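PDB 1XKN: putative peptidyl-arginine deiminase, which probably hydrolyses the guanidinium group of agmatine or of peptidyl-arginine, releasing ammonia. Local coordinates for residues Trp19-His24 with Asn54-Asp59; Ile88-Ala93 with Asn134-Arg139; Asp92-Asp97 with Trp118-Trp123. All coordinates share one frame; numbering follows the deposited sequence.

Contact 1: Trp19-His24 with Asn54-Asp59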
loop_
_atom_site.group_PDB
_atom_site.type_symbol
_atom_site.label_atom_id
_atom_site.label_comp_id
_atom_site.label_asym_id
_atom_site.label_seq_id
_atom_site.Cartn_x
_atom_site.Cartn_y
_atom_site.Cartn_z
ATOM N N TRP A 19 6.254 -7.025 3.770
ATOM C CA TRP A 19 6.283 -8.001 2.692
ATOM C C TRP A 19 6.486 -7.365 1.328
ATOM O O TRP A 19 6.021 -6.255 1.068
ATOM C CB TRP A 19 4.989 -8.812 2.662
ATOM C CG TRP A 19 4.937 -9.858 3.717
ATOM C CD1 TRP A 19 4.634 -9.680 5.033
ATOM C CD2 TRP A 19 5.269 -11.243 3.561
ATOM N NE1 TRP A 19 4.761 -10.870 5.712
ATOM C CE2 TRP A 19 5.150 -11.845 4.831
ATOM C CE3 TRP A 19 5.662 -12.031 2.471
ATOM C CZ2 TRP A 19 5.407 -13.202 5.044
ATOM C CZ3 TRP A 19 5.919 -13.384 2.683
ATOM C CH2 TRP A 19 5.791 -13.952 3.963
ATOM N N LEU A 20 7.179 -8.098 0.463
ATOM C CA LEU A 20 7.463 -7.677 -0.901
ATOM C C LEU A 20 7.344 -8.893 -1.808
ATOM O O LEU A 20 7.520 -10.028 -1.361
ATOM C CB LEU A 20 8.893 -7.146 -1.019
ATOM C CG LEU A 20 9.332 -5.960 -0.164
ATOM C CD1 LEU A 20 10.823 -5.725 -0.370
ATOM C CD2 LEU A 20 8.534 -4.727 -0.551
ATOM N N SER A 21 7.044 -8.647 -3.078
ATOM C CA SER A 21 6.960 -9.702 -4.081
ATOM C C SER A 21 7.995 -9.284 -5.119
ATOM O O SER A 21 7.761 -8.359 -5.897
ATOM C CB SER A 21 5.562 -9.765 -4.709
ATOM O OG SER A 21 4.602 -10.284 -3.802
ATOM N N TRP A 22 9.148 -9.949 -5.104
ATOM C CA TRP A 22 10.238 -9.631 -6.021
ATOM C C TRP A 22 9.752 -9.570 -7.467
ATOM O O TRP A 22 9.010 -10.442 -7.918
ATOM C CB TRP A 22 11.363 -10.657 -5.876
ATOM C CG TRP A 22 12.679 -10.143 -6.369
ATOM C CD1 TRP A 22 13.274 -10.414 -7.570
ATOM C CD2 TRP A 22 13.529 -9.201 -5.704
ATOM N NE1 TRP A 22 14.437 -9.697 -7.693
ATOM C CE2 TRP A 22 14.619 -8.943 -6.562
ATOM C CE3 TRP A 22 13.472 -8.547 -4.464
ATOM C CZ2 TRP A 22 15.650 -8.054 -6.223
ATOM C CZ3 TRP A 22 14.495 -7.663 -4.126
ATOM C CH2 TRP A 22 15.570 -7.426 -5.005
ATOM N N PRO A 23 10.176 -8.538 -8.214
ATOM C CA PRO A 23 9.774 -8.356 -9.613
ATOM C C PRO A 23 10.340 -9.355 -10.612
ATOM O O PRO A 23 11.483 -9.788 -10.498
ATOM C CB PRO A 23 10.242 -6.940 -9.913
ATOM C CG PRO A 23 11.512 -6.865 -9.136
ATOM C CD PRO A 23 11.101 -7.465 -7.802
ATOM N N HIS A 24 9.524 -9.711 -11.600
ATOM C CA HIS A 24 9.951 -10.636 -12.643
ATOM C C HIS A 24 9.076 -10.523 -13.884
ATOM O O HIS A 24 9.453 -10.991 -14.954
ATOM C CB HIS A 24 9.937 -12.080 -12.126
ATOM C CG HIS A 24 8.581 -12.562 -11.718
ATOM N ND1 HIS A 24 8.069 -12.369 -10.452
ATOM C CD2 HIS A 24 7.617 -13.207 -12.419
ATOM C CE1 HIS A 24 6.849 -12.877 -10.391
ATOM N NE2 HIS A 24 6.553 -13.391 -11.571
ATOM N N ASN A 54 10.153 -9.751 4.424
ATOM C CA ASN A 54 9.769 -11.040 3.863
ATOM C C ASN A 54 9.574 -10.848 2.369
ATOM O O ASN A 54 8.735 -10.052 1.948
ATOM C CB ASN A 54 8.473 -11.533 4.513
ATOM C CG ASN A 54 8.663 -11.928 5.965
ATOM O OD1 ASN A 54 8.041 -11.362 6.868
ATOM N ND2 ASN A 54 9.525 -12.905 6.196
ATOM N N ILE A 55 10.347 -11.577 1.569
ATOM C CA ILE A 55 10.277 -11.439 0.118
ATOM C C ILE A 55 9.820 -12.702 -0.600
ATOM O O ILE A 55 10.369 -13.783 -0.386
ATOM C CB ILE A 55 11.653 -11.030 -0.454
ATOM C CG1 ILE A 55 12.133 -9.749 0.237
ATOM C CG2 ILE A 55 11.557 -10.839 -1.966
ATOM C CD1 ILE A 55 13.465 -9.235 -0.261
ATOM N N ASN A 56 8.816 -12.556 -1.461
ATOM C CA ASN A 56 8.304 -13.682 -2.227
ATOM C C ASN A 56 9.096 -13.822 -3.521
ATOM O O ASN A 56 9.254 -12.856 -4.271
ATOM C CB ASN A 56 6.825 -13.488 -2.580
ATOM C CG ASN A 56 5.935 -13.417 -1.366
ATOM O OD1 ASN A 56 6.057 -14.220 -0.445
ATOM N ND2 ASN A 56 5.010 -12.464 -1.370
ATOM N N VAL A 57 9.596 -15.026 -3.769
ATOM C CA VAL A 57 10.347 -15.318 -4.983
ATOM C C VAL A 57 9.810 -16.623 -5.562
ATOM O O VAL A 57 9.237 -17.440 -4.840
ATOM C CB VAL A 57 11.860 -15.459 -4.706
ATOM C CG1 VAL A 57 12.442 -14.111 -4.303
ATOM C CG2 VAL A 57 12.096 -16.485 -3.608
ATOM N N LEU A 58 10.000 -16.817 -6.862
ATOM C CA LEU A 58 9.504 -18.012 -7.544
ATOM C C LEU A 58 10.395 -19.237 -7.405
ATOM O O LEU A 58 9.909 -20.367 -7.396
ATOM C CB LEU A 58 9.329 -17.718 -9.036
ATOM C CG LEU A 58 8.294 -16.672 -9.449
ATOM C CD1 LEU A 58 8.426 -16.378 -10.939
ATOM C CD2 LEU A 58 6.911 -17.186 -9.125
ATOM N N ASP A 59 11.698 -19.013 -7.295
ATOM C CA ASP A 59 12.638 -20.113 -7.209
ATOM C C ASP A 59 13.971 -19.679 -6.616
ATOM O O ASP A 59 14.174 -18.503 -6.314
ATOM C CB ASP A 59 12.846 -20.697 -8.609
ATOM C CG ASP A 59 13.034 -19.620 -9.666
ATOM O OD1 ASP A 59 13.937 -18.775 -9.505
ATOM O OD2 ASP A 59 12.273 -19.613 -10.656
HETATM O O HOH W 1 7.878 -12.605 -6.760
#
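Trp19 and Asn54 open the contact side by side on neighbouring parallel strands, CB of Asn54 lying over the centre of the six-membered part of the Trp19 indole in a CH-pi arrangement, with the amide plane turned 30° from the ring. The same indole meets Asn56 at its rim: OD1 of Asn56 lies near the ring plane, 3.2 Å from CZ3 of Trp19, and this buried oxygen has no hydrogen-bond partner in the model. The other end of that amide is satisfied, since ND2 of Asn56 donates to OG of Ser21 at 3.3 Å, almost straight (174°) and in the amide plane; the hydroxyl of Ser21 also bonds His98. Between the strands, Leu20 N donates to Asn54 O at 2.9 Å, Asn56 N to Leu20 O at 2.8 Å and Trp22 N to Asn56 O at 3.0 Å. This is the parallel pairing of a beta-alpha-beta crossover, strand 15-21, helix 36-50 and strand 52-57, within a mixed sheet. On the face opposite Trp19, Leu20 and Ile55 meet, and CG2 of Ile55 approaches CE3 of Trp22 at 3.9 Å. Past Ser21 the pairing opens. The CA atoms of Trp22 and Val57 stand 5.8 Å apart, and a water donates to both Trp22 O and Asn56 O. His24 and Leu58 are partly exposed: CD1 of Leu58 rests over the imidazole centre, 3.6 Å from NE2 of His24, while a weak bond from ND1 of His24 to Trp22 O, at the ring edge, helps set the rotation of the imidazole.

Contact 2: Ile88-Ala93 with Asn134-Arg139. With NA (sodium ion), chain B.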
loop_
_atom_site.group_PDB
_atom_site.type_symbol
_atom_site.label_atom_id
_atom_site.label_comp_id
_atom_site.label_asym_id
_atom_site.label_seq_id
_atom_site.Cartn_x
_atom_site.Cartn_y
_atom_site.Cartn_z
ATOM N N ILE A 88 7.189 -18.410 -2.859
ATOM C CA ILE A 88 5.765 -18.181 -3.046
ATOM C C ILE A 88 5.586 -17.550 -4.423
ATOM O O ILE A 88 6.032 -16.425 -4.665
ATOM C CB ILE A 88 5.208 -17.234 -1.955
ATOM C CG1 ILE A 88 5.296 -17.910 -0.582
ATOM C CG2 ILE A 88 3.762 -16.866 -2.271
ATOM C CD1 ILE A 88 4.661 -17.109 0.547
ATOM N N PRO A 89 4.935 -18.271 -5.348
ATOM C CA PRO A 89 4.719 -17.753 -6.700
ATOM C C PRO A 89 3.867 -16.494 -6.762
ATOM O O PRO A 89 2.918 -16.326 -5.994
ATOM C CB PRO A 89 4.066 -18.930 -7.420
ATOM C CG PRO A 89 3.299 -19.598 -6.335
ATOM C CD PRO A 89 4.279 -19.579 -5.180
ATOM N N THR A 90 4.226 -15.608 -7.682
ATOM C CA THR A 90 3.498 -14.367 -7.880
ATOM C C THR A 90 3.453 -14.090 -9.376
ATOM O O THR A 90 4.296 -14.578 -10.133
ATOM C CB THR A 90 4.195 -13.167 -7.191
ATOM O OG1 THR A 90 5.433 -12.877 -7.856
ATOM C CG2 THR A 90 4.475 -13.479 -5.728
ATOM N N ASN A 91 2.457 -13.323 -9.800
ATOM C CA ASN A 91 2.331 -12.958 -11.205
ATOM C C ASN A 91 2.890 -11.555 -11.382
ATOM O O ASN A 91 3.559 -11.271 -12.376
ATOM C CB ASN A 91 0.869 -13.001 -11.652
ATOM C CG ASN A 91 0.268 -14.388 -11.545
ATOM O OD1 ASN A 91 -0.553 -14.654 -10.671
ATOM N ND2 ASN A 91 0.687 -15.287 -12.435
ATOM N N ASP A 92 2.600 -10.683 -10.417
ATOM C CA ASP A 92 3.094 -9.305 -10.438
ATOM C C ASP A 92 3.727 -8.950 -9.096
ATOM O O ASP A 92 3.708 -9.756 -8.166
ATOM C CB ASP A 92 1.973 -8.303 -10.777
ATOM C CG ASP A 92 0.825 -8.322 -9.779
ATOM O OD1 ASP A 92 1.072 -8.337 -8.553
ATOM O OD2 ASP A 92 -0.342 -8.290 -10.229
ATOM N N ALA A 93 4.281 -7.744 -8.988
ATOM C CA ALA A 93 4.946 -7.316 -7.757
ATOM C C ALA A 93 4.111 -6.401 -6.858
ATOM O O ALA A 93 4.625 -5.859 -5.886
ATOM C CB ALA A 93 6.259 -6.625 -8.103
ATOM N N ASN A 134 -3.462 -13.890 -6.491
ATOM C CA ASN A 134 -4.664 -14.095 -5.694
ATOM C C ASN A 134 -4.413 -15.112 -4.579
ATOM O O ASN A 134 -5.057 -15.068 -3.535
ATOM C CB ASN A 134 -5.807 -14.554 -6.614
ATOM C CG ASN A 134 -7.185 -14.311 -6.020
ATOM O OD1 ASN A 134 -7.390 -13.373 -5.256
ATOM N ND2 ASN A 134 -8.145 -15.146 -6.398
ATOM N N ALA A 135 -3.455 -16.011 -4.786
ATOM C CA ALA A 135 -3.137 -17.038 -3.793
ATOM C C ALA A 135 -2.080 -16.623 -2.770
ATOM O O ALA A 135 -1.858 -17.331 -1.786
ATOM C CB ALA A 135 -2.687 -18.321 -4.505
ATOM N N VAL A 136 -1.431 -15.484 -2.989
ATOM C CA VAL A 136 -0.388 -15.031 -2.071
ATOM C C VAL A 136 -0.804 -15.023 -0.594
ATOM O O VAL A 136 -0.078 -15.538 0.251
ATOM C CB VAL A 136 0.140 -13.632 -2.475
ATOM C CG1 VAL A 136 1.091 -13.099 -1.410
ATOM C CG2 VAL A 136 0.868 -13.732 -3.815
ATOM N N PRO A 137 -1.972 -14.445 -0.263
ATOM C CA PRO A 137 -2.382 -14.432 1.146
ATOM C C PRO A 137 -2.435 -15.824 1.775
ATOM O O PRO A 137 -2.045 -16.005 2.933
ATOM C CB PRO A 137 -3.752 -13.763 1.098
ATOM C CG PRO A 137 -3.611 -12.816 -0.063
ATOM C CD PRO A 137 -2.923 -13.685 -1.092
ATOM N N GLU A 138 -2.907 -16.806 1.014
ATOM C CA GLU A 138 -3.006 -18.173 1.522
ATOM C C GLU A 138 -1.639 -18.815 1.731
ATOM O O GLU A 138 -1.428 -19.529 2.710
ATOM C CB GLU A 138 -3.843 -19.041 0.576
ATOM C CG GLU A 138 -4.223 -20.374 1.206
ATOM C CD GLU A 138 -5.231 -21.161 0.398
ATOM O OE1 GLU A 138 -5.842 -22.089 0.974
ATOM O OE2 GLU A 138 -5.408 -20.873 -0.808
ATOM N N ARG A 139 -0.713 -18.568 0.813
ATOM C CA ARG A 139 0.619 -19.139 0.944
ATOM C C ARG A 139 1.370 -18.451 2.085
ATOM O O ARG A 139 2.178 -19.077 2.770
ATOM C CB ARG A 139 1.388 -19.014 -0.374
ATOM C CG ARG A 139 0.725 -19.725 -1.566
ATOM C CD ARG A 139 1.713 -19.825 -2.728
ATOM N NE ARG A 139 1.097 -20.012 -4.045
ATOM C CZ ARG A 139 0.548 -21.141 -4.482
ATOM N NH1 ARG A 139 0.516 -22.218 -3.708
ATOM N NH2 ARG A 139 0.056 -21.203 -5.714
HETATM NA NA NA B . -6.816 -13.413 -2.705
HETATM O O HOH W 2 0.860 -17.430 -4.611
HETATM O O HOH W 3 -8.291 -15.674 -2.923
HETATM O O HOH W 4 -5.290 -11.280 -2.673
#
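Arg139 leaves its helix with CG anti to its carbonyl carbon (chi1 -60°) and an extended chain from CG to NE, which carries its methylene groups past Ile88 and its NE to the ring of Pro89. CG2 of Ile88, anti to its own backbone N, touches CD of Arg139 at 3.6 Å, the two side chains sliding past each other in opposite directions. Pro89 instead meets the arginine at about a right angle, its CG 3.2 Å from NE of Arg139. The polar link is indirect: one water donates to Pro89 O and accepts from Arg139 NE, both at 2.7 Å, tying a loop carbonyl to the guanidinium, whose NH2 also makes a long, weak ion pair with Asp132. Thus the loop between strand 83-87 and helix 95-98 is laid against helix 131-144, which is kinked around Pro137. Deeper in, CG2 of Val136 packs against CG2 of Thr90 at 4.1 Å and approaches Pro89 O at 4.0 Å; Asn56 of strand 52-57 touches both side chains. At the start of the helical segment, Asn134 chelates the sodium ion through O at 2.5 Å and OD1 at 2.6 Å, alongside two waters, Asn117 OD1 and Trp118 O. OD1 of Asn134 also accepts from Tyr120 N, while ND2 of Asn134 donates to Glu119 OE1, so the amide is gripped at both ends.

Contact 3: Asp92-Asp97 with Trp118-Trp123. With NA (sodium ion), chain B.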
loop_
_atom_site.group_PDB
_atom_site.type_symbol
_atom_site.label_atom_id
_atom_site.label_comp_id
_atom_site.label_asym_id
_atom_site.label_seq_id
_atom_site.Cartn_x
_atom_site.Cartn_y
_atom_site.Cartn_z
ATOM N N ASP A 92 2.600 -10.683 -10.417
ATOM C CA ASP A 92 3.094 -9.305 -10.438
ATOM C C ASP A 92 3.727 -8.950 -9.096
ATOM O O ASP A 92 3.708 -9.756 -8.166
ATOM C CB ASP A 92 1.973 -8.303 -10.777
ATOM C CG ASP A 92 0.825 -8.322 -9.779
ATOM O OD1 ASP A 92 1.072 -8.337 -8.553
ATOM O OD2 ASP A 92 -0.342 -8.290 -10.229
ATOM N N ALA A 93 4.281 -7.744 -8.988
ATOM C CA ALA A 93 4.946 -7.316 -7.757
ATOM C C ALA A 93 4.111 -6.401 -6.858
ATOM O O ALA A 93 4.625 -5.859 -5.886
ATOM C CB ALA A 93 6.259 -6.625 -8.103
ATOM N N TRP A 94 2.829 -6.245 -7.167
ATOM C CA TRP A 94 1.960 -5.358 -6.399
ATOM C C TRP A 94 1.447 -5.988 -5.105
ATOM O O TRP A 94 0.244 -6.222 -4.926
ATOM C CB TRP A 94 0.804 -4.908 -7.288
ATOM C CG TRP A 94 1.285 -4.485 -8.652
ATOM C CD1 TRP A 94 0.876 -4.986 -9.856
ATOM C CD2 TRP A 94 2.291 -3.502 -8.950
ATOM N NE1 TRP A 94 1.565 -4.381 -10.881
ATOM C CE2 TRP A 94 2.437 -3.468 -10.355
ATOM C CE3 TRP A 94 3.082 -2.650 -8.166
ATOM C CZ2 TRP A 94 3.343 -2.615 -10.995
ATOM C CZ3 TRP A 94 3.986 -1.797 -8.805
ATOM C CH2 TRP A 94 4.106 -1.788 -10.209
ATOM N N CYS A 95 2.385 -6.233 -4.195
ATOM C CA CYS A 95 2.093 -6.854 -2.907
ATOM C C CYS A 95 1.057 -6.080 -2.091
ATOM O O CYS A 95 0.354 -6.657 -1.264
ATOM C CB CYS A 95 3.393 -7.002 -2.105
ATOM S SG CYS A 95 3.304 -8.237 -0.786
ATOM N N ARG A 96 0.965 -4.774 -2.313
ATOM C CA ARG A 96 -0.004 -3.961 -1.586
ATOM C C ARG A 96 -1.423 -4.402 -1.931
ATOM O O ARG A 96 -2.291 -4.484 -1.061
ATOM C CB ARG A 96 0.163 -2.482 -1.955
ATOM C CG ARG A 96 -0.940 -1.566 -1.429
ATOM C CD ARG A 96 -0.974 -1.563 0.089
ATOM N NE ARG A 96 0.339 -1.248 0.644
ATOM C CZ ARG A 96 0.622 -1.256 1.942
ATOM N NH1 ARG A 96 1.852 -0.971 2.354
ATOM N NH2 ARG A 96 -0.323 -1.550 2.825
ATOM N N ASP A 97 -1.640 -4.701 -3.208
ATOM C CA ASP A 97 -2.960 -5.087 -3.694
ATOM C C ASP A 97 -3.330 -6.570 -3.598
ATOM O O ASP A 97 -4.491 -6.892 -3.343
ATOM C CB ASP A 97 -3.114 -4.593 -5.135
ATOM C CG ASP A 97 -3.026 -3.080 -5.235
ATOM O OD1 ASP A 97 -2.870 -2.566 -6.359
ATOM O OD2 ASP A 97 -3.128 -2.406 -4.185
ATOM N N TRP A 118 -8.916 -11.190 0.535
ATOM C CA TRP A 118 -9.899 -10.606 -0.379
ATOM C C TRP A 118 -9.554 -11.157 -1.750
ATOM O O TRP A 118 -8.498 -11.743 -1.920
ATOM C CB TRP A 118 -9.784 -9.077 -0.433
ATOM C CG TRP A 118 -10.019 -8.408 0.878
ATOM C CD1 TRP A 118 -9.099 -8.184 1.859
ATOM C CD2 TRP A 118 -11.272 -7.936 1.387
ATOM N NE1 TRP A 118 -9.698 -7.609 2.949
ATOM C CE2 TRP A 118 -11.033 -7.448 2.690
ATOM C CE3 TRP A 118 -12.574 -7.884 0.870
ATOM C CZ2 TRP A 118 -12.052 -6.912 3.489
ATOM C CZ3 TRP A 118 -13.587 -7.351 1.666
ATOM C CH2 TRP A 118 -13.318 -6.876 2.961
ATOM N N GLU A 119 -10.432 -10.976 -2.724
ATOM C CA GLU A 119 -10.137 -11.458 -4.064
ATOM C C GLU A 119 -9.340 -10.411 -4.825
ATOM O O GLU A 119 -9.423 -9.218 -4.537
ATOM C CB GLU A 119 -11.428 -11.777 -4.817
ATOM C CG GLU A 119 -12.143 -12.997 -4.286
ATOM C CD GLU A 119 -11.285 -14.241 -4.369
ATOM O OE1 GLU A 119 -10.990 -14.688 -5.499
ATOM O OE2 GLU A 119 -10.899 -14.773 -3.305
ATOM N N TYR A 120 -8.559 -10.873 -5.793
ATOM C CA TYR A 120 -7.746 -9.998 -6.621
ATOM C C TYR A 120 -8.049 -10.337 -8.072
ATOM O O TYR A 120 -8.164 -11.517 -8.423
ATOM C CB TYR A 120 -6.257 -10.235 -6.343
ATOM C CG TYR A 120 -5.312 -9.365 -7.149
ATOM C CD1 TYR A 120 -5.231 -7.993 -6.920
ATOM C CD2 TYR A 120 -4.480 -9.918 -8.126
ATOM C CE1 TYR A 120 -4.345 -7.190 -7.638
ATOM C CE2 TYR A 120 -3.588 -9.121 -8.852
ATOM C CZ TYR A 120 -3.527 -7.757 -8.599
ATOM O OH TYR A 120 -2.646 -6.962 -9.301
ATOM N N ASN A 121 -8.195 -9.319 -8.917
ATOM C CA ASN A 121 -8.454 -9.570 -10.333
ATOM C C ASN A 121 -7.675 -8.650 -11.273
ATOM O O ASN A 121 -8.172 -8.261 -12.326
ATOM C CB ASN A 121 -9.963 -9.511 -10.642
ATOM C CG ASN A 121 -10.556 -8.105 -10.562
ATOM O OD1 ASN A 121 -11.739 -7.913 -10.862
ATOM N ND2 ASN A 121 -9.755 -7.131 -10.171
ATOM N N ALA A 122 -6.443 -8.325 -10.887
ATOM C CA ALA A 122 -5.561 -7.471 -11.687
ATOM C C ALA A 122 -6.198 -6.140 -12.075
ATOM O O ALA A 122 -6.300 -5.806 -13.256
ATOM C CB ALA A 122 -5.112 -8.224 -12.942
ATOM N N TRP A 123 -6.615 -5.388 -11.062
ATOM C CA TRP A 123 -7.237 -4.082 -11.245
ATOM C C TRP A 123 -8.377 -4.078 -12.267
ATOM O O TRP A 123 -8.404 -3.241 -13.171
ATOM C CB TRP A 123 -6.181 -3.037 -11.651
ATOM C CG TRP A 123 -4.971 -2.963 -10.741
ATOM C CD1 TRP A 123 -4.920 -3.269 -9.410
ATOM C CD2 TRP A 123 -3.653 -2.512 -11.097
ATOM N NE1 TRP A 123 -3.653 -3.038 -8.917
ATOM C CE2 TRP A 123 -2.858 -2.574 -9.930
ATOM C CE3 TRP A 123 -3.070 -2.061 -12.290
ATOM C CZ2 TRP A 123 -1.507 -2.201 -9.922
ATOM C CZ3 TRP A 123 -1.724 -1.690 -12.281
ATOM C CH2 TRP A 123 -0.961 -1.762 -11.103
HETATM NA NA NA B . -6.816 -13.413 -2.705
HETATM O O HOH W 3 -8.291 -15.674 -2.923
HETATM O O HOH W 4 -5.290 -11.280 -2.673
#
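Asp92 and Tyr120 meet tip to tip: the phenol OH donates to OD2 of Asp92 at 2.8 Å, arriving on the syn side and somewhat out of the carboxylate plane, with the ring turned 82° from that plane. A second carboxylate, that of Asp97, receives the indole N-H of Trp123, NE1 to OD1 at 2.7 Å with an N-H...O angle of 151°, on the anti side and tilted out of the carboxylate plane. Trp94 lies beside these bonds, CH2 of Trp123 over one face of its indole, offset toward the rim and 3.6 Å from NE1 of Trp94; the five-membered ring of Trp94 and the six-membered ring of Trp123 are 33° apart, neither stacked nor edge-to-face. CB of Asp97 comes obliquely to within 3.8 Å of CE1 of Tyr120.

In the next shell, Asp92 is fixed by an Asx turn, its OD1 accepting from Trp94 N at 3.1 Å, just before helix 95-98. OD2 of Asp97 accepts from Gly158 N, leaving each of its carboxylate oxygens with a donor. Tyr120 follows strand 110-119; its CB points toward 92-97 and its CG lies anti to the backbone N. Trp118 O is a sodium ligand at 2.5 Å, and a water on the ion donates to OE2 of Glu119.

Each aromatic donor ties a buried carboxylate to a ring, so the turn of the acid and the place of the ring fix one another.

Along the chain contact 1 closes before contacts 2 and 3 open, and these two start from the same loop, sharing Asp92 and Ala93. The centres of contacts 1 and 2 lie about 9 Å apart, as do those of contacts 2 and 3, while contacts 1 and 3 are about 14 Å apart. Contact 1 belongs to the sheet holding strands 15-21, 52-57 and 83-87; contact 3 uses residues just after strand 110-119 of another sheet, and contact 2 sets the loop after strand 83-87 against helix 131-144. A probable hydrogen bond from Ile88 N to Val57 O joins contacts 1 and 2, whereas the sodium ion joins contacts 2 and 3. The 88-97 region thus runs from the edge of the first sheet to the residues following strand 110-119.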